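Local structure of phage integrase/site-specific recombinase (Haloarcula marismortui, 3NRW) at residues Y34-F39 with K84-Y89; V40-E45 with E63-G68. The protein is a putative tyrosine recombinase of the phage integrase family, represented here by its helical N-terminal core-binding domain, and probably binds DNA for site-specific recombination. One frame throughout, in Å; residues are numbered along the deposited sequence.

Contact 1: Y34-F39 with K84-Y89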
loop_
_atom_site.group_PDB
_atom_site.type_symbol
_atom_site.label_atom_id
_atom_site.label_comp_id
_atom_site.label_asym_id
_atom_site.label_seq_id
_atom_site.Cartn_x
_atom_site.Cartn_y
_atom_site.Cartn_z
ATOM N N TYR A 34 -10.402 -1.158 -1.712
ATOM C CA TYR A 34 -10.735 0.256 -1.891
ATOM C C TYR A 34 -9.598 1.164 -1.426
ATOM O O TYR A 34 -9.259 2.140 -2.100
ATOM C CB TYR A 34 -12.018 0.601 -1.130
ATOM C CG TYR A 34 -13.193 -0.265 -1.512
ATOM C CD1 TYR A 34 -14.182 -0.576 -0.580
ATOM C CD2 TYR A 34 -13.299 -0.806 -2.795
ATOM C CE1 TYR A 34 -15.244 -1.409 -0.914
ATOM C CE2 TYR A 34 -14.355 -1.639 -3.138
ATOM C CZ TYR A 34 -15.322 -1.939 -2.193
ATOM O OH TYR A 34 -16.357 -2.787 -2.522
ATOM N N ARG A 35 -9.004 0.843 -0.282
ATOM C CA ARG A 35 -7.917 1.658 0.238
ATOM C C ARG A 35 -6.692 1.652 -0.671
ATOM O O ARG A 35 -6.130 2.708 -0.967
ATOM C CB ARG A 35 -7.517 1.180 1.632
ATOM C CG ARG A 35 -8.609 1.364 2.668
ATOM C CD ARG A 35 -8.290 0.602 3.939
ATOM N NE ARG A 35 -9.357 0.739 4.924
ATOM C CZ ARG A 35 -9.480 -0.024 6.005
ATOM N NH1 ARG A 35 -8.601 -0.991 6.249
ATOM N NH2 ARG A 35 -10.483 0.181 6.846
ATOM N N LEU A 36 -6.291 0.469 -1.119
ATOM C CA LEU A 36 -5.110 0.349 -1.962
ATOM C C LEU A 36 -5.336 0.815 -3.386
ATOM O O LEU A 36 -4.378 1.079 -4.109
ATOM C CB LEU A 36 -4.601 -1.090 -1.950
ATOM C CG LEU A 36 -4.114 -1.560 -0.577
ATOM C CD1 LEU A 36 -3.567 -2.973 -0.675
ATOM C CD2 LEU A 36 -3.034 -0.604 -0.064
ATOM N N LYS A 37 -6.598 0.925 -3.794
ATOM C CA LYS A 37 -6.885 1.391 -5.143
ATOM C C LYS A 37 -6.294 2.784 -5.325
ATOM O O LYS A 37 -5.765 3.109 -6.386
ATOM C CB LYS A 37 -8.396 1.430 -5.395
ATOM C CG LYS A 37 -8.772 1.924 -6.791
ATOM C CD LYS A 37 -10.280 2.040 -6.937
ATOM C CE LYS A 37 -10.660 2.709 -8.246
ATOM N NZ LYS A 37 -12.134 2.895 -8.367
ATOM N N HIS A 38 -6.372 3.609 -4.284
ATOM C CA HIS A 38 -5.840 4.959 -4.370
ATOM C C HIS A 38 -4.340 4.940 -4.571
ATOM O O HIS A 38 -3.791 5.756 -5.310
ATOM C CB HIS A 38 -6.178 5.762 -3.113
ATOM C CG HIS A 38 -7.646 5.945 -2.906
ATOM N ND1 HIS A 38 -8.368 5.199 -1.997
ATOM C CD2 HIS A 38 -8.541 6.735 -3.541
ATOM C CE1 HIS A 38 -9.646 5.524 -2.085
ATOM N NE2 HIS A 38 -9.777 6.453 -3.014
ATOM N N PHE A 39 -3.672 4.006 -3.912
ATOM C CA PHE A 39 -2.232 3.928 -4.043
ATOM C C PHE A 39 -1.805 3.429 -5.420
ATOM O O PHE A 39 -0.878 3.971 -6.021
ATOM C CB PHE A 39 -1.636 3.023 -2.973
ATOM C CG PHE A 39 -0.145 3.004 -2.992
ATOM C CD1 PHE A 39 0.541 2.125 -3.823
ATOM C CD2 PHE A 39 0.572 3.942 -2.267
ATOM C CE1 PHE A 39 1.924 2.184 -3.933
ATOM C CE2 PHE A 39 1.955 4.009 -2.370
ATOM C CZ PHE A 39 2.630 3.132 -3.207
ATOM N N LYS A 84 0.595 0.124 5.319
ATOM C CA LYS A 84 1.672 -0.395 6.154
ATOM C C LYS A 84 1.684 -1.928 6.177
ATOM O O LYS A 84 2.731 -2.550 5.992
ATOM C CB LYS A 84 1.526 0.134 7.585
ATOM C CG LYS A 84 2.498 -0.491 8.576
ATOM C CD LYS A 84 3.897 0.060 8.399
ATOM C CE LYS A 84 4.189 1.152 9.417
ATOM N NZ LYS A 84 4.341 0.592 10.791
ATOM N N ASN A 85 0.525 -2.534 6.412
ATOM C CA ASN A 85 0.439 -3.990 6.459
ATOM C C ASN A 85 0.788 -4.601 5.112
ATOM O O ASN A 85 1.370 -5.689 5.032
ATOM C CB ASN A 85 -0.961 -4.433 6.874
ATOM C CG ASN A 85 -1.338 -3.927 8.243
ATOM O OD1 ASN A 85 -0.470 -3.656 9.070
ATOM N ND2 ASN A 85 -2.632 -3.807 8.498
ATOM N N TRP A 86 0.424 -3.898 4.049
ATOM C CA TRP A 86 0.712 -4.370 2.706
ATOM C C TRP A 86 2.220 -4.430 2.499
ATOM O O TRP A 86 2.744 -5.449 2.047
ATOM C CB TRP A 86 0.058 -3.433 1.695
ATOM C CG TRP A 86 0.267 -3.770 0.264
ATOM C CD1 TRP A 86 0.384 -5.010 -0.294
ATOM C CD2 TRP A 86 0.266 -2.838 -0.821
ATOM N NE1 TRP A 86 0.445 -4.907 -1.675
ATOM C CE2 TRP A 86 0.370 -3.585 -2.017
ATOM C CE3 TRP A 86 0.176 -1.443 -0.894
ATOM C CZ2 TRP A 86 0.388 -2.973 -3.275
ATOM C CZ3 TRP A 86 0.195 -0.836 -2.152
ATOM C CH2 TRP A 86 0.297 -1.604 -3.322
ATOM N N LEU A 87 2.920 -3.353 2.843
ATOM C CA LEU A 87 4.366 -3.326 2.681
ATOM C C LEU A 87 5.063 -4.368 3.557
ATOM O O LEU A 87 6.109 -4.893 3.174
ATOM C CB LEU A 87 4.914 -1.927 2.970
ATOM C CG LEU A 87 4.419 -0.841 2.004
ATOM C CD1 LEU A 87 5.115 0.469 2.317
ATOM C CD2 LEU A 87 4.693 -1.256 0.556
ATOM N N GLU A 88 4.496 -4.669 4.723
ATOM C CA GLU A 88 5.092 -5.681 5.599
ATOM C C GLU A 88 5.040 -7.026 4.884
ATOM O O GLU A 88 5.994 -7.800 4.932
ATOM C CB GLU A 88 4.337 -5.769 6.931
ATOM C CG GLU A 88 4.349 -4.465 7.713
ATOM C CD GLU A 88 3.797 -4.604 9.122
ATOM O OE1 GLU A 88 2.826 -5.364 9.314
ATOM O OE2 GLU A 88 4.324 -3.930 10.031
ATOM N N TYR A 89 3.920 -7.299 4.220
ATOM C CA TYR A 89 3.758 -8.541 3.475
ATOM C C TYR A 89 4.793 -8.595 2.358
ATOM O O TYR A 89 5.488 -9.598 2.190
ATOM C CB TYR A 89 2.348 -8.633 2.876
ATOM C CG TYR A 89 2.182 -9.720 1.838
ATOM C CD1 TYR A 89 2.397 -11.061 2.159
ATOM C CD2 TYR A 89 1.816 -9.409 0.525
ATOM C CE1 TYR A 89 2.254 -12.062 1.204
ATOM C CE2 TYR A 89 1.672 -10.403 -0.436
ATOM C CZ TYR A 89 1.893 -11.731 -0.090
ATOM O OH TYR A 89 1.762 -12.728 -1.032
#
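W86 of helix 73-92 reaches across to L36 and F39 of helix 26-45, in the buried centre of the four-helix core-binding domain that many tyrosine recombinases carry. The contact is wholly apolar and rests on these three side chains, with 172 Å² buried between the segments.

The aliphatic share falls to L36, whose CD1 lies over one face of the indole, while CD2 meets its rim at CE3. CD1 stands 4.1 Å from the centroid of the five-membered ring of W86, 20° off the ring normal, a CH-pi contact. The other branch, CD2, is 3.4 Å from CE3 of W86. A branched leucine suits this place because one methyl can sit over the five-membered ring while the other touches the rim of the benzo ring.

The aromatic share is an offset edge-to-face pair: the six-membered ring of W86 turns its edge to the face of F39, with planes at 85° and centroids 5.5 Å apart. With CG anti to the backbone N (chi1 180°), W86 extends its bicycle from helix 73-92 toward helix 26-45, long enough to meet both partners.

The polar end of the indole is satisfied by helix 9-20, where NE1 hydrogen-bonds to the carbonyl oxygen of A12. At the rim of the six-membered ring, CZ3 of W86 comes to 3.4 Å from CD1 of F39.

Contact 2: V40-E45 with E63-G68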
loop_
_atom_site.group_PDB
_atom_site.type_symbol
_atom_site.label_atom_id
_atom_site.label_comp_id
_atom_site.label_asym_id
_atom_site.label_seq_id
_atom_site.Cartn_x
_atom_site.Cartn_y
_atom_site.Cartn_z
ATOM N N VAL A 40 -2.474 2.397 -5.916
ATOM C CA VAL A 40 -2.120 1.852 -7.220
ATOM C C VAL A 40 -2.259 2.894 -8.325
ATOM O O VAL A 40 -1.359 3.041 -9.152
ATOM C CB VAL A 40 -2.973 0.612 -7.561
ATOM C CG1 VAL A 40 -2.667 0.137 -8.977
ATOM C CG2 VAL A 40 -2.668 -0.502 -6.567
ATOM N N GLU A 41 -3.371 3.628 -8.345
ATOM C CA GLU A 41 -3.558 4.647 -9.376
ATOM C C GLU A 41 -2.518 5.756 -9.231
ATOM O O GLU A 41 -1.952 6.214 -10.222
ATOM C CB GLU A 41 -4.976 5.228 -9.314
ATOM C CG GLU A 41 -5.461 5.575 -7.921
ATOM C CD GLU A 41 -6.841 6.207 -7.924
ATOM O OE1 GLU A 41 -7.015 7.240 -8.606
ATOM O OE2 GLU A 41 -7.746 5.680 -7.239
ATOM N N TRP A 42 -2.260 6.176 -7.993
ATOM C CA TRP A 42 -1.271 7.213 -7.727
ATOM C C TRP A 42 0.118 6.754 -8.171
ATOM O O TRP A 42 0.827 7.476 -8.876
ATOM C CB TRP A 42 -1.250 7.548 -6.231
ATOM C CG TRP A 42 -0.174 8.530 -5.823
ATOM C CD1 TRP A 42 -0.256 9.896 -5.829
ATOM C CD2 TRP A 42 1.131 8.210 -5.337
ATOM N NE1 TRP A 42 0.919 10.446 -5.372
ATOM C CE2 TRP A 42 1.789 9.432 -5.061
ATOM C CE3 TRP A 42 1.815 7.008 -5.103
ATOM C CZ2 TRP A 42 3.094 9.486 -4.566
ATOM C CZ3 TRP A 42 3.119 7.062 -4.608
ATOM C CH2 TRP A 42 3.741 8.295 -4.346
ATOM N N ALA A 43 0.508 5.553 -7.758
ATOM C CA ALA A 43 1.824 5.029 -8.119
ATOM C C ALA A 43 1.972 4.888 -9.634
ATOM O O ALA A 43 3.001 5.275 -10.193
ATOM C CB ALA A 43 2.066 3.678 -7.442
ATOM N N GLU A 44 0.954 4.349 -10.298
ATOM C CA GLU A 44 1.025 4.176 -11.744
ATOM C C GLU A 44 1.158 5.529 -12.442
ATOM O O GLU A 44 1.932 5.669 -13.390
ATOM C CB GLU A 44 -0.212 3.441 -12.271
ATOM C CG GLU A 44 -0.340 1.998 -11.766
ATOM C CD GLU A 44 -1.496 1.254 -12.396
ATOM O OE1 GLU A 44 -2.359 1.910 -13.015
ATOM O OE2 GLU A 44 -1.551 0.009 -12.264
ATOM N N GLU A 45 0.415 6.526 -11.974
ATOM C CA GLU A 45 0.491 7.850 -12.586
ATOM C C GLU A 45 1.836 8.525 -12.357
ATOM O O GLU A 45 2.253 9.373 -13.150
ATOM C CB GLU A 45 -0.645 8.733 -12.071
ATOM C CG GLU A 45 -1.966 8.408 -12.735
ATOM C CD GLU A 45 -1.952 8.721 -14.224
ATOM O OE1 GLU A 45 -2.833 8.221 -14.947
ATOM O OE2 GLU A 45 -1.064 9.473 -14.669
ATOM N N GLU A 63 1.237 10.022 1.327
ATOM C CA GLU A 63 0.475 10.405 2.501
ATOM C C GLU A 63 -0.079 11.821 2.367
ATOM O O GLU A 63 -1.253 12.078 2.653
ATOM C CB GLU A 63 1.344 10.306 3.752
ATOM C CG GLU A 63 0.615 10.696 5.023
ATOM C CD GLU A 63 1.493 10.594 6.244
ATOM O OE1 GLU A 63 1.015 10.959 7.337
ATOM O OE2 GLU A 63 2.653 10.150 6.108
ATOM N N THR A 64 0.770 12.743 1.928
ATOM C CA THR A 64 0.356 14.130 1.761
ATOM C C THR A 64 -0.732 14.271 0.701
ATOM O O THR A 64 -1.660 15.069 0.844
ATOM C CB THR A 64 1.557 14.992 1.395
ATOM O OG1 THR A 64 2.517 14.901 2.452
ATOM C CG2 THR A 64 1.143 16.439 1.220
ATOM N N PHE A 65 -0.607 13.491 -0.364
ATOM C CA PHE A 65 -1.584 13.488 -1.438
ATOM C C PHE A 65 -2.943 13.095 -0.854
ATOM O O PHE A 65 -3.939 13.807 -1.030
ATOM C CB PHE A 65 -1.127 12.493 -2.513
ATOM C CG PHE A 65 -2.194 12.103 -3.491
ATOM C CD1 PHE A 65 -2.754 10.829 -3.443
ATOM C CD2 PHE A 65 -2.612 12.986 -4.483
ATOM C CE1 PHE A 65 -3.714 10.434 -4.373
ATOM C CE2 PHE A 65 -3.573 12.603 -5.419
ATOM C CZ PHE A 65 -4.124 11.323 -5.366
ATOM N N ARG A 66 -2.983 11.979 -0.133
ATOM C CA ARG A 66 -4.236 11.515 0.461
ATOM C C ARG A 66 -4.787 12.511 1.493
ATOM O O ARG A 66 -6.000 12.690 1.603
ATOM C CB ARG A 66 -4.046 10.131 1.097
ATOM C CG ARG A 66 -3.736 9.023 0.085
ATOM C CD ARG A 66 -4.830 8.911 -0.979
ATOM N NE ARG A 66 -6.087 8.422 -0.419
ATOM C CZ ARG A 66 -7.292 8.817 -0.819
ATOM N NH1 ARG A 66 -7.416 9.718 -1.788
ATOM N NH2 ARG A 66 -8.377 8.317 -0.247
ATOM N N ARG A 67 -3.897 13.168 2.229
ATOM C CA ARG A 67 -4.308 14.142 3.236
ATOM C C ARG A 67 -4.974 15.342 2.559
ATOM O O ARG A 67 -5.701 16.113 3.194
ATOM C CB ARG A 67 -3.083 14.593 4.034
ATOM C CG ARG A 67 -3.394 15.240 5.370
ATOM C CD ARG A 67 -2.848 16.654 5.426
ATOM N NE ARG A 67 -1.437 16.732 5.049
ATOM C CZ ARG A 67 -0.450 16.095 5.673
ATOM N NH1 ARG A 67 -0.710 15.315 6.715
ATOM N NH2 ARG A 67 0.802 16.251 5.260
ATOM N N GLY A 68 -4.715 15.494 1.263
ATOM C CA GLY A 68 -5.295 16.589 0.506
ATOM C C GLY A 68 -6.645 16.252 -0.108
ATOM O O GLY A 68 -7.226 17.070 -0.820
#
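W42 on the last turn of helix 26-45 meets F65 near the end of helix 56-67, and these two side chains carry the whole direct contact. The pyrrole side of the indole does the touching: CD1 of W42 lies over one face of the phenyl ring, displaced toward its rim, and comes to 3.6 Å from CD1 of F65. Beside it, NE1 of W42 is 4.0 Å from CG of F65, so the indole also covers the root of the phenyl ring. The planes are inclined at 36° and the centroids of the five-membered ring of W42 and the F65 ring are 4.7 Å apart, a tilt that belongs neither to a parallel stack nor to an edge-to-face pair.

Both side chains leave their helices with CG anti to the backbone N (chi1 175° for W42 and 164° for F65). The two extended side chains run alongside each other from the two helices, pointing contrary ways, so that ring meets ring while the CA atoms of W42 and F65 remain 8.9 Å apart. Large flat residues suit such a spacing, because two of them can bridge it without the backbones closing in. W42 is buried, whereas F65 stays exposed at the margin, and only 103 Å² is buried between the segments.

Further out, Y62 meets the W42 ring edge-to-face and I48, in the loop after helix 26-45, also packs against the indole. Next to F65 in sequence, R66 makes a salt bridge through NE to E79 OE2. That bridge ties helix 56-67 to helix 73-92, while the W42–F65 pair joins the same helix to the end of helix 26-45.

Contacts 1 and 2 follow each other along helix 26-45, the first through segment 34-39 and the second through 40-45, with their centres about 12 Å apart. Contact 1 lies about 2 Å from the centre of the chain, contact 2 about 10 Å from it (centre to centre), so the contacts go from core to periphery along the 34-45 part of the shared helix. Both segments of contact 2 fall, in sequence, between the two segments of contact 1. The contacts touch directly where H38 CG packs 3.6 Å from R66 CZ, and Y62 bridges them by meeting both F39 and W42 edge-to-face. Together they hold helices 56-67 and 73-92 against one common helix.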